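Local coordinates for ECXA (Escherichia coli, PDB 4L63), which probably acts as a zinc-dependent peptidase of the metzincin kind, holding its zinc ion with three histidines, at residues I156-K159 and H160-H164; G175-P179 and H180-L184; S203-Y207 and I208-S212; E3-P6 and N7-K11. One frame throughout, in Å; residues are numbered along the deposited sequence.

Contact 1 (I156-K159 and H160-H164); sequences ITIK and HEIGH. With ZN (zinc ion), chain G.
His160 donates its backbone N-H to Ile156 O at 2.8 Å, one turn back on helix 146-165. With CG anti to its own backbone N (chi1 176°), its imidazole swings clear of that turn, and NE2 binds the zinc ion at 2.1 Å. The other ring nitrogen, ND1, bonds to Ile198 O, which fixes the rotation of the ring. Glu161 repeats the backbone bond to Thr157 O, and its CG lies 3.1 Å from that same oxygen. A bend at chi2 (-47°) turns the carboxylate toward the metal: OE2 accepts from the zinc-bound water at 2.7 Å and lies in the plane of the His160 ring at its edge, while OE1 is held by Thr106 OG1. Ile162 lies on the side of the helix that meets Phe68 of helix 60-70. Its N-H bonds to Ile158 O, and its CG1 packs on Ile158 CG2 at 4.2 Å, a branched apolar pair suited to that side. Gly163 N bonds to Lys159 O. One turn beyond His160, His164 binds the zinc ion through NE2 at 2.2 Å, with ND1 bonded to Leu168 O, and His170 completes the protein ligands. This is the HExxH zinc helix of the metzincins: the one-turn spacing puts both histidines on one metal, and Glu161 on its water is consistent with the general base of such peptidases.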
loop_
_atom_site.group_PDB
_atom_site.type_symbol
_atom_site.label_atom_id
_atom_site.label_comp_id
_atom_site.label_asym_id
_atom_site.label_seq_id
_atom_site.Cartn_x
_atom_site.Cartn_y
_atom_site.Cartn_z
ATOM N N ILE A 156 4.132 28.343 10.914
ATOM C CA ILE A 156 3.158 27.252 10.946
ATOM C C ILE A 156 1.782 27.745 10.513
ATOM O O ILE A 156 1.158 27.158 9.632
ATOM C CB ILE A 156 3.041 26.633 12.348
ATOM C CG1 ILE A 156 4.360 25.973 12.753
ATOM C CG2 ILE A 156 1.892 25.628 12.394
ATOM C CD1 ILE A 156 4.343 25.364 14.140
ATOM N N THR A 157 1.326 28.837 11.125
ATOM C CA THR A 157 0.028 29.417 10.797
ATOM C C THR A 157 -0.069 29.794 9.324
ATOM O O THR A 157 -1.061 29.483 8.667
ATOM C CB THR A 157 -0.271 30.668 11.654
ATOM O OG1 THR A 157 -0.272 30.310 13.042
ATOM C CG2 THR A 157 -1.620 31.258 11.286
ATOM N N ILE A 158 0.966 30.452 8.811
ATOM C CA ILE A 158 0.992 30.869 7.413
ATOM C C ILE A 158 1.073 29.666 6.465
ATOM O O ILE A 158 0.298 29.580 5.520
ATOM C CB ILE A 158 2.163 31.838 7.141
ATOM C CG1 ILE A 158 1.909 33.164 7.862
ATOM C CG2 ILE A 158 2.330 32.071 5.655
ATOM C CD1 ILE A 158 2.870 34.280 7.494
ATOM N N LYS A 159 1.988 28.736 6.727
ATOM C CA LYS A 159 2.086 27.506 5.935
ATOM C C LYS A 159 0.775 26.719 5.918
ATOM O O LYS A 159 0.352 26.219 4.872
ATOM C CB LYS A 159 3.213 26.618 6.461
ATOM C CG LYS A 159 4.592 27.213 6.269
ATOM C CD LYS A 159 5.637 26.429 7.026
ATOM C CE LYS A 159 6.912 27.233 7.152
ATOM N NZ LYS A 159 8.053 26.364 7.521
ATOM N N HIS A 160 0.138 26.621 7.081
ATOM C CA HIS A 160 -1.166 25.971 7.207
ATOM C C HIS A 160 -2.213 26.674 6.335
ATOM O O HIS A 160 -2.956 26.024 5.603
ATOM C CB HIS A 160 -1.597 25.951 8.677
ATOM C CG HIS A 160 -2.970 25.402 8.913
ATOM N ND1 HIS A 160 -3.213 24.064 9.144
ATOM C CD2 HIS A 160 -4.175 26.020 8.968
ATOM C CE1 HIS A 160 -4.512 23.883 9.327
ATOM N NE2 HIS A 160 -5.115 25.054 9.225
ATOM N N GLU A 161 -2.253 28.002 6.392
ATOM C CA GLU A 161 -3.216 28.757 5.592
ATOM C C GLU A 161 -2.932 28.634 4.085
ATOM O O GLU A 161 -3.868 28.604 3.282
ATOM C CB GLU A 161 -3.236 30.229 6.022
ATOM C CG GLU A 161 -3.752 30.465 7.449
ATOM C CD GLU A 161 -5.044 29.715 7.767
ATOM O OE1 GLU A 161 -5.997 29.784 6.964
ATOM O OE2 GLU A 161 -5.110 29.064 8.832
ATOM N N ILE A 162 -1.654 28.553 3.708
ATOM C CA ILE A 162 -1.266 28.261 2.321
ATOM C C ILE A 162 -1.882 26.941 1.838
ATOM O O ILE A 162 -2.322 26.821 0.693
ATOM C CB ILE A 162 0.273 28.146 2.145
ATOM C CG1 ILE A 162 1.009 29.373 2.684
ATOM C CG2 ILE A 162 0.623 27.936 0.679
ATOM C CD1 ILE A 162 0.799 30.620 1.900
ATOM N N GLY A 163 -1.890 25.945 2.715
ATOM C CA GLY A 163 -2.532 24.675 2.409
ATOM C C GLY A 163 -3.970 24.888 1.961
ATOM O O GLY A 163 -4.419 24.285 0.982
ATOM N N HIS A 164 -4.678 25.771 2.667
ATOM C CA HIS A 164 -6.064 26.101 2.352
ATOM C C HIS A 164 -6.172 26.835 1.013
ATOM O O HIS A 164 -7.079 26.570 0.220
ATOM C CB HIS A 164 -6.672 26.952 3.468
ATOM C CG HIS A 164 -6.980 26.185 4.716
ATOM N ND1 HIS A 164 -7.538 24.925 4.692
ATOM C CD2 HIS A 164 -6.813 26.498 6.023
ATOM C CE1 HIS A 164 -7.702 24.495 5.931
ATOM N NE2 HIS A 164 -7.266 25.428 6.758
HETATM ZN ZN ZN G . -7.181 25.435 8.950
HETATM O O HOH W 1 -7.364 27.851 9.532
#

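Contact 2 (G175-P179 and H180-L184); sequences GSYFP and HGVGL
Gly175 begins the pairing, its N-H bonded to Gly183 O at 2.9 Å; its positive phi (86°) suits glycine. Ser176 contributes its backbone oxygen, which receives Gly183 N and is also approached by Val182 CG2 at 3.2 Å. Tyr177 forms the non-hydrogen-bonded pair with Val182. Here the valine methyl CG2 sits over one face of the phenol ring, 4.5 Å from Tyr177 CD1; the chi1 of Val182 (61°) sends CG1 between its backbone N and carbonyl carbon, leaving CG2 directed at the neighbouring strand. The two strands make a beta hairpin closed by a type I turn from Phe178 to Gly181, and strand 12-16 pairs with the other side of strand 181-186, so the hairpin ends a three-stranded antiparallel sheet. Phe178 and Gly181 are the hydrogen-bonded pair: Phe178 N reaches Gly181 O at 2.8 Å, and Gly181 N returns to Phe178 O at 3.2 Å. Gly181 leaves the turn with backbone angles that only glycine readily adopts. The Phe178 ring runs back along the hairpin, its CD2 edge 3.9 Å from Gly183 N; Leu169 and Tyr15 also touch the Phe178 side chain. Pro179 fits the first inner position of the turn, since its ring restrains phi, and its CB lies over one face of the His180 imidazole, toward the ring's rim.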
loop_
_atom_site.group_PDB
_atom_site.type_symbol
_atom_site.label_atom_id
_atom_site.label_comp_id
_atom_site.label_asym_id
_atom_site.label_seq_id
_atom_site.Cartn_x
_atom_site.Cartn_y
_atom_site.Cartn_z
ATOM N N GLY A 175 -15.889 14.211 4.075
ATOM C CA GLY A 175 -17.329 14.050 4.118
ATOM C C GLY A 175 -18.073 15.247 4.689
ATOM O O GLY A 175 -19.303 15.283 4.653
ATOM N N SER A 176 -17.337 16.225 5.213
ATOM C CA SER A 176 -17.958 17.417 5.799
ATOM C C SER A 176 -18.308 18.411 4.701
ATOM O O SER A 176 -17.580 18.522 3.711
ATOM C CB SER A 176 -17.026 18.069 6.823
ATOM O OG SER A 176 -16.886 17.265 7.985
ATOM N N TYR A 177 -19.410 19.132 4.882
ATOM C CA TYR A 177 -19.880 20.086 3.884
ATOM C C TYR A 177 -19.335 21.492 4.128
ATOM O O TYR A 177 -19.244 21.949 5.269
ATOM C CB TYR A 177 -21.412 20.114 3.865
ATOM C CG TYR A 177 -22.049 18.963 3.118
ATOM C CD1 TYR A 177 -21.965 17.663 3.597
ATOM C CD2 TYR A 177 -22.767 19.183 1.949
ATOM C CE1 TYR A 177 -22.553 16.612 2.919
ATOM C CE2 TYR A 177 -23.364 18.139 1.268
ATOM C CZ TYR A 177 -23.255 16.857 1.758
ATOM O OH TYR A 177 -23.849 15.815 1.083
ATOM N N PHE A 178 -18.993 22.178 3.042
ATOM C CA PHE A 178 -18.410 23.510 3.116
ATOM C C PHE A 178 -19.119 24.422 2.107
ATOM O O PHE A 178 -19.932 23.931 1.320
ATOM C CB PHE A 178 -16.898 23.416 2.873
ATOM C CG PHE A 178 -16.180 22.654 3.946
ATOM C CD1 PHE A 178 -15.726 23.299 5.086
ATOM C CD2 PHE A 178 -15.983 21.285 3.830
ATOM C CE1 PHE A 178 -15.083 22.597 6.089
ATOM C CE2 PHE A 178 -15.345 20.576 4.832
ATOM C CZ PHE A 178 -14.891 21.236 5.962
ATOM N N PRO A 179 -18.846 25.744 2.147
ATOM C CA PRO A 179 -19.587 26.667 1.271
ATOM C C PRO A 179 -19.591 26.310 -0.214
ATOM O O PRO A 179 -20.592 26.559 -0.882
ATOM C CB PRO A 179 -18.860 27.996 1.485
ATOM C CG PRO A 179 -18.402 27.927 2.887
ATOM C CD PRO A 179 -18.022 26.485 3.123
ATOM N N HIS A 180 -18.508 25.735 -0.727
ATOM C CA HIS A 180 -18.426 25.486 -2.163
ATOM C C HIS A 180 -18.377 24.001 -2.490
ATOM O O HIS A 180 -18.028 23.615 -3.605
ATOM C CB HIS A 180 -17.209 26.206 -2.754
ATOM C CG HIS A 180 -17.305 27.699 -2.675
ATOM N ND1 HIS A 180 -16.383 28.473 -2.000
ATOM C CD2 HIS A 180 -18.221 28.560 -3.174
ATOM C CE1 HIS A 180 -16.723 29.743 -2.094
ATOM N NE2 HIS A 180 -17.838 29.826 -2.801
ATOM N N GLY A 181 -18.748 23.168 -1.523
ATOM C CA GLY A 181 -18.787 21.737 -1.758
ATOM C C GLY A 181 -18.575 20.872 -0.530
ATOM O O GLY A 181 -19.223 21.062 0.500
ATOM N N VAL A 182 -17.660 19.917 -0.651
ATOM C CA VAL A 182 -17.484 18.886 0.361
ATOM C C VAL A 182 -16.015 18.461 0.403
ATOM O O VAL A 182 -15.328 18.486 -0.617
ATOM C CB VAL A 182 -18.414 17.667 0.074
ATOM C CG1 VAL A 182 -18.088 17.040 -1.285
ATOM C CG2 VAL A 182 -18.325 16.619 1.190
ATOM N N GLY A 183 -15.521 18.105 1.584
ATOM C CA GLY A 183 -14.174 17.565 1.684
ATOM C C GLY A 183 -14.129 16.120 1.234
ATOM O O GLY A 183 -15.001 15.326 1.587
ATOM N N LEU A 184 -13.113 15.782 0.443
ATOM C CA LEU A 184 -12.914 14.419 -0.026
ATOM C C LEU A 184 -11.447 14.079 0.158
ATOM O O LEU A 184 -10.585 14.889 -0.192
ATOM C CB LEU A 184 -13.309 14.264 -1.499
ATOM C CG LEU A 184 -14.794 14.348 -1.844
ATOM C CD1 LEU A 184 -14.998 13.990 -3.309
ATOM C CD2 LEU A 184 -15.617 13.442 -0.945
#

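Contact 3 (S203-Y207 and I208-S212); sequences SNYDY and IDRLS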
loop_
_atom_site.group_PDB
_atom_site.type_symbol
_atom_site.label_atom_id
_atom_site.label_comp_id
_atom_site.label_asym_id
_atom_site.label_seq_id
_atom_site.Cartn_x
_atom_site.Cartn_y
_atom_site.Cartn_z
ATOM N N SER A 203 -8.359 22.532 16.070
ATOM C CA SER A 203 -9.337 22.372 17.139
ATOM C C SER A 203 -9.130 21.054 17.878
ATOM O O SER A 203 -9.566 20.899 19.017
ATOM C CB SER A 203 -10.764 22.436 16.583
ATOM O OG SER A 203 -11.062 23.719 16.054
ATOM N N ASN A 204 -8.459 20.107 17.229
ATOM C CA ASN A 204 -8.335 18.755 17.769
ATOM C C ASN A 204 -6.889 18.299 17.989
ATOM O O ASN A 204 -6.645 17.332 18.704
ATOM C CB ASN A 204 -9.050 17.761 16.846
ATOM C CG ASN A 204 -10.440 18.233 16.442
ATOM O OD1 ASN A 204 -10.635 18.795 15.356
ATOM N ND2 ASN A 204 -11.413 18.018 17.319
ATOM N N TYR A 205 -5.937 18.986 17.369
ATOM C CA TYR A 205 -4.525 18.639 17.511
ATOM C C TYR A 205 -3.680 19.873 17.751
ATOM O O TYR A 205 -4.034 20.967 17.312
ATOM C CB TYR A 205 -3.989 17.940 16.260
ATOM C CG TYR A 205 -4.758 16.734 15.791
ATOM C CD1 TYR A 205 -5.850 16.878 14.946
ATOM C CD2 TYR A 205 -4.364 15.446 16.148
ATOM C CE1 TYR A 205 -6.550 15.781 14.489
ATOM C CE2 TYR A 205 -5.061 14.337 15.695
ATOM C CZ TYR A 205 -6.152 14.513 14.864
ATOM O OH TYR A 205 -6.860 13.429 14.399
ATOM N N ASP A 206 -2.561 19.693 18.445
ATOM C CA ASP A 206 -1.493 20.683 18.432
ATOM C C ASP A 206 -0.375 20.154 17.547
ATOM O O ASP A 206 0.293 19.173 17.896
ATOM C CB ASP A 206 -0.963 20.977 19.833
ATOM C CG ASP A 206 0.152 22.012 19.825
ATOM O OD1 ASP A 206 -0.121 23.193 19.518
ATOM O OD2 ASP A 206 1.312 21.634 20.092
ATOM N N TYR A 207 -0.191 20.800 16.400
ATOM C CA TYR A 207 0.776 20.365 15.396
ATOM C C TYR A 207 2.184 20.196 15.967
ATOM O O TYR A 207 2.880 19.231 15.646
ATOM C CB TYR A 207 0.805 21.361 14.234
ATOM C CG TYR A 207 1.888 21.086 13.214
ATOM C CD1 TYR A 207 1.784 20.014 12.329
ATOM C CD2 TYR A 207 3.018 21.891 13.139
ATOM C CE1 TYR A 207 2.775 19.758 11.397
ATOM C CE2 TYR A 207 4.012 21.646 12.211
ATOM C CZ TYR A 207 3.886 20.580 11.342
ATOM O OH TYR A 207 4.874 20.334 10.416
ATOM N N ILE A 208 2.602 21.135 16.807
ATOM C CA ILE A 208 3.948 21.088 17.370
ATOM C C ILE A 208 4.127 19.847 18.229
ATOM O O ILE A 208 5.125 19.131 18.116
ATOM C CB ILE A 208 4.259 22.327 18.219
ATOM C CG1 ILE A 208 4.170 23.589 17.367
ATOM C CG2 ILE A 208 5.643 22.202 18.846
ATOM C CD1 ILE A 208 4.576 24.848 18.110
ATOM N N ASP A 209 3.145 19.602 19.090
ATOM C CA ASP A 209 3.160 18.441 19.964
ATOM C C ASP A 209 3.150 17.136 19.164
ATOM O O ASP A 209 3.879 16.203 19.487
ATOM C CB ASP A 209 1.967 18.485 20.919
ATOM C CG ASP A 209 2.102 17.501 22.064
ATOM O OD1 ASP A 209 3.197 17.429 22.666
ATOM O OD2 ASP A 209 1.113 16.798 22.361
ATOM N N ARG A 210 2.324 17.069 18.122
ATOM C CA ARG A 210 2.283 15.872 17.293
ATOM C C ARG A 210 3.587 15.706 16.512
ATOM O O ARG A 210 4.079 14.588 16.353
ATOM C CB ARG A 210 1.088 15.900 16.330
ATOM C CG ARG A 210 -0.270 16.002 17.021
ATOM C CD ARG A 210 -0.346 15.069 18.218
ATOM N NE ARG A 210 -0.159 13.674 17.838
ATOM C CZ ARG A 210 0.194 12.711 18.683
ATOM N NH1 ARG A 210 0.419 12.995 19.962
ATOM N NH2 ARG A 210 0.340 11.465 18.245
ATOM N N LEU A 211 4.147 16.816 16.039
ATOM C CA LEU A 211 5.391 16.765 15.277
ATOM C C LEU A 211 6.543 16.309 16.168
ATOM O O LEU A 211 7.385 15.509 15.754
ATOM C CB LEU A 211 5.707 18.129 14.656
ATOM C CG LEU A 211 6.948 18.163 13.761
ATOM C CD1 LEU A 211 6.832 17.115 12.665
ATOM C CD2 LEU A 211 7.168 19.547 13.169
ATOM N N SER A 212 6.572 16.818 17.396
ATOM C CA SER A 212 7.581 16.415 18.369
ATOM C C SER A 212 7.453 14.942 18.724
ATOM O O SER A 212 8.450 14.233 18.843
ATOM C CB SER A 212 7.473 17.264 19.632
ATOM O OG SER A 212 8.252 16.707 20.674
#
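Asp206 accepts the backbone N-H of Asp209 on OD2 at 2.9 Å, capping the first turn of helix 207-215. Its CG stands anti to the backbone N (chi1 -180°), which carries the carboxylate back over the helix start; the N-H meets OD2 from above the carboxylate plane. Aspartate suits an N-cap because its short acceptor can serve an amide of the first turn, which lacks the usual helical carbonyl partner four residues back, and its charge probably interacts well with the helix dipole. Asp206 O takes Arg210 N, also at 2.9 Å, followed by Leu211 N on Tyr207 O. The close packing lies on the buried Tyr207 side, where the phenol and Leu211 run side by side in the same direction, with CD2 of Leu211 3.9 Å from CZ of Tyr207. The hydroxyl of Tyr207 is satisfied by Gly225 N. The partly exposed side carries Asp206 and Asp209, whose side chains cross at about a right angle, OD2 of Asp206 3.3 Å from CB of Asp209. Tyr205 touches Arg210 only lightly, CD2 lying 4.2 Å from CG of Arg210, whose bent chain leads NE to a salt bridge with Glu9 OE2. Around this helix start, Tyr207 and Ile208 pack against Ile156 of the zinc-binding helix 146-165, while Ile208, Asp206 and Asp209 touch Leu134 of helix 131-137.

Contact 4 (E3-P6 and N7-K11); sequences ERTP and NEEKK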
loop_
_atom_site.group_PDB
_atom_site.type_symbol
_atom_site.label_atom_id
_atom_site.label_comp_id
_atom_site.label_asym_id
_atom_site.label_seq_id
_atom_site.Cartn_x
_atom_site.Cartn_y
_atom_site.Cartn_z
ATOM N N GLU A 3 9.207 8.036 15.124
ATOM C CA GLU A 3 8.084 7.189 15.504
ATOM C C GLU A 3 7.115 7.016 14.343
ATOM O O GLU A 3 7.300 7.595 13.271
ATOM C CB GLU A 3 7.353 7.774 16.707
ATOM C CG GLU A 3 7.934 7.359 18.042
ATOM C CD GLU A 3 7.029 7.729 19.195
ATOM O OE1 GLU A 3 5.813 7.881 18.960
ATOM O OE2 GLU A 3 7.531 7.872 20.330
ATOM N N ARG A 4 6.071 6.226 14.556
ATOM C CA ARG A 4 5.121 5.983 13.486
ATOM C C ARG A 4 3.881 6.860 13.613
ATOM O O ARG A 4 3.064 6.677 14.514
ATOM C CB ARG A 4 4.711 4.520 13.449
ATOM C CG ARG A 4 4.308 4.068 12.062
ATOM C CD ARG A 4 3.161 3.102 12.127
ATOM N NE ARG A 4 2.719 2.692 10.800
ATOM C CZ ARG A 4 2.845 1.457 10.321
ATOM N NH1 ARG A 4 3.411 0.505 11.056
ATOM N NH2 ARG A 4 2.400 1.176 9.104
ATOM N N THR A 5 3.749 7.806 12.694
ATOM C CA THR A 5 2.601 8.702 12.663
ATOM C C THR A 5 1.326 7.919 12.389
ATOM O O THR A 5 1.270 7.144 11.439
ATOM C CB THR A 5 2.788 9.785 11.602
ATOM O OG1 THR A 5 4.017 10.475 11.858
ATOM C CG2 THR A 5 1.635 10.786 11.628
ATOM N N PRO A 6 0.304 8.104 13.237
ATOM C CA PRO A 6 -0.992 7.441 13.048
ATOM C C PRO A 6 -1.614 7.812 11.699
ATOM O O PRO A 6 -1.419 8.929 11.231
ATOM C CB PRO A 6 -1.842 7.977 14.209
ATOM C CG PRO A 6 -0.861 8.428 15.234
ATOM C CD PRO A 6 0.354 8.897 14.479
ATOM N N ASN A 7 -2.341 6.886 11.082
ATOM C CA ASN A 7 -2.957 7.155 9.777
ATOM C C ASN A 7 -3.808 8.416 9.783
ATOM O O ASN A 7 -3.785 9.195 8.830
ATOM C CB ASN A 7 -3.804 5.956 9.347
ATOM C CG ASN A 7 -2.947 4.787 8.912
ATOM O OD1 ASN A 7 -1.756 4.956 8.626
ATOM N ND2 ASN A 7 -3.539 3.594 8.862
ATOM N N GLU A 8 -4.548 8.621 10.865
ATOM C CA GLU A 8 -5.456 9.767 10.938
ATOM C C GLU A 8 -4.713 11.101 10.815
ATOM O O GLU A 8 -5.270 12.084 10.336
ATOM C CB GLU A 8 -6.268 9.729 12.235
ATOM C CG GLU A 8 -7.351 10.828 12.348
ATOM C CD GLU A 8 -8.381 10.806 11.219
ATOM O OE1 GLU A 8 -8.568 9.747 10.576
ATOM O OE2 GLU A 8 -9.023 11.856 10.983
ATOM N N GLU A 9 -3.444 11.128 11.215
ATOM C CA GLU A 9 -2.644 12.359 11.107
ATOM C C GLU A 9 -1.928 12.508 9.764
ATOM O O GLU A 9 -1.312 13.542 9.503
ATOM C CB GLU A 9 -1.615 12.416 12.240
ATOM C CG GLU A 9 -2.239 12.510 13.627
ATOM C CD GLU A 9 -1.197 12.495 14.738
ATOM O OE1 GLU A 9 -0.059 12.950 14.499
ATOM O OE2 GLU A 9 -1.513 12.000 15.844
ATOM N N LYS A 10 -2.008 11.478 8.923
ATOM C CA LYS A 10 -1.423 11.516 7.581
ATOM C C LYS A 10 -2.497 11.655 6.511
ATOM O O LYS A 10 -2.191 11.636 5.318
ATOM C CB LYS A 10 -0.617 10.247 7.290
ATOM C CG LYS A 10 0.419 9.893 8.312
ATOM C CD LYS A 10 1.283 8.733 7.829
ATOM C CE LYS A 10 0.528 7.392 7.747
ATOM N NZ LYS A 10 1.518 6.290 7.394
ATOM N N LYS A 11 -3.751 11.739 6.945
ATOM C CA LYS A 11 -4.892 11.811 6.033
ATOM C C LYS A 11 -5.037 13.228 5.526
ATOM O O LYS A 11 -5.019 14.162 6.319
ATOM C CB LYS A 11 -6.181 11.373 6.744
ATOM C CG LYS A 11 -7.423 11.407 5.873
ATOM C CD LYS A 11 -8.668 11.105 6.718
ATOM C CE LYS A 11 -8.770 9.624 7.036
ATOM N NZ LYS A 11 -9.912 9.331 7.947
HETATM O O HOH W 2 0.761 3.454 8.780
HETATM O O HOH W 3 0.514 4.287 10.956
HETATM O O HOH W 4 3.184 6.657 9.424
#
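Thr5 turns its methyl, CG2, against two side chains of the following turn. The methyl meets Glu9 CB at 3.7 Å, the two side chains at about a right angle, and Lys10 CG at 3.6 Å. A chi1 of -56° sets OG1 beside the backbone N and leaves CG2 anti to it, so the methyl serves this apolar contact and OG1 reaches Gln194 O, the two-sided use to which threonine is suited. Lys10 passes Thr5 at a slant and bends at chi3 (-69°). Its NZ then bonds Arg190 O and donates at 2.7 Å to a water that in turn donates to Thr5 O, so the ammonium is linked through solvent to the backbone of Thr5. A second water accepts from Arg4 NH2 and can donate to Asn7 OD1. Across from this, the extended Glu9 chain passes the CG-CD edge of Pro6 obliquely, with Glu9 OE2 3.7 Å from Pro6 CG, before its carboxylate reaches Arg210. Farther on, Glu8 OE1 takes Lys11 NZ on its syn lone pair. Asn7 ND2 bonds backbone of a neighbouring protein chain, and Arg4 contacts neighbouring chains too. The whole is a turn-like loop just before strand 12-16, held by two backbone bonds that each reach three residues back: Glu9 N to Pro6 O at 3.0 Å, and Lys10 N to Asn7 O at 2.9 Å.

How the contacts relate
From the N terminus, contact 4 comes first, a turn that leads into strand 12-16, which then pairs with the hairpin of contact 2. Contact 1 follows on the long helix 146-165, contact 2 closes the tight hairpin loop at residues 178-181, and contact 3 starts helix 207-215. All four are local and run in series, so none nests in or crosses another. Contacts 3 and 4 touch through a salt bridge that ties the N-terminal arm to the later helix, and apolar packing joins contact 3 to the zinc helix of contact 1. Contact 2 touches neither neighbour: nearest atoms lie about 8 Å from contact 1 and about 7 Å from contact 4.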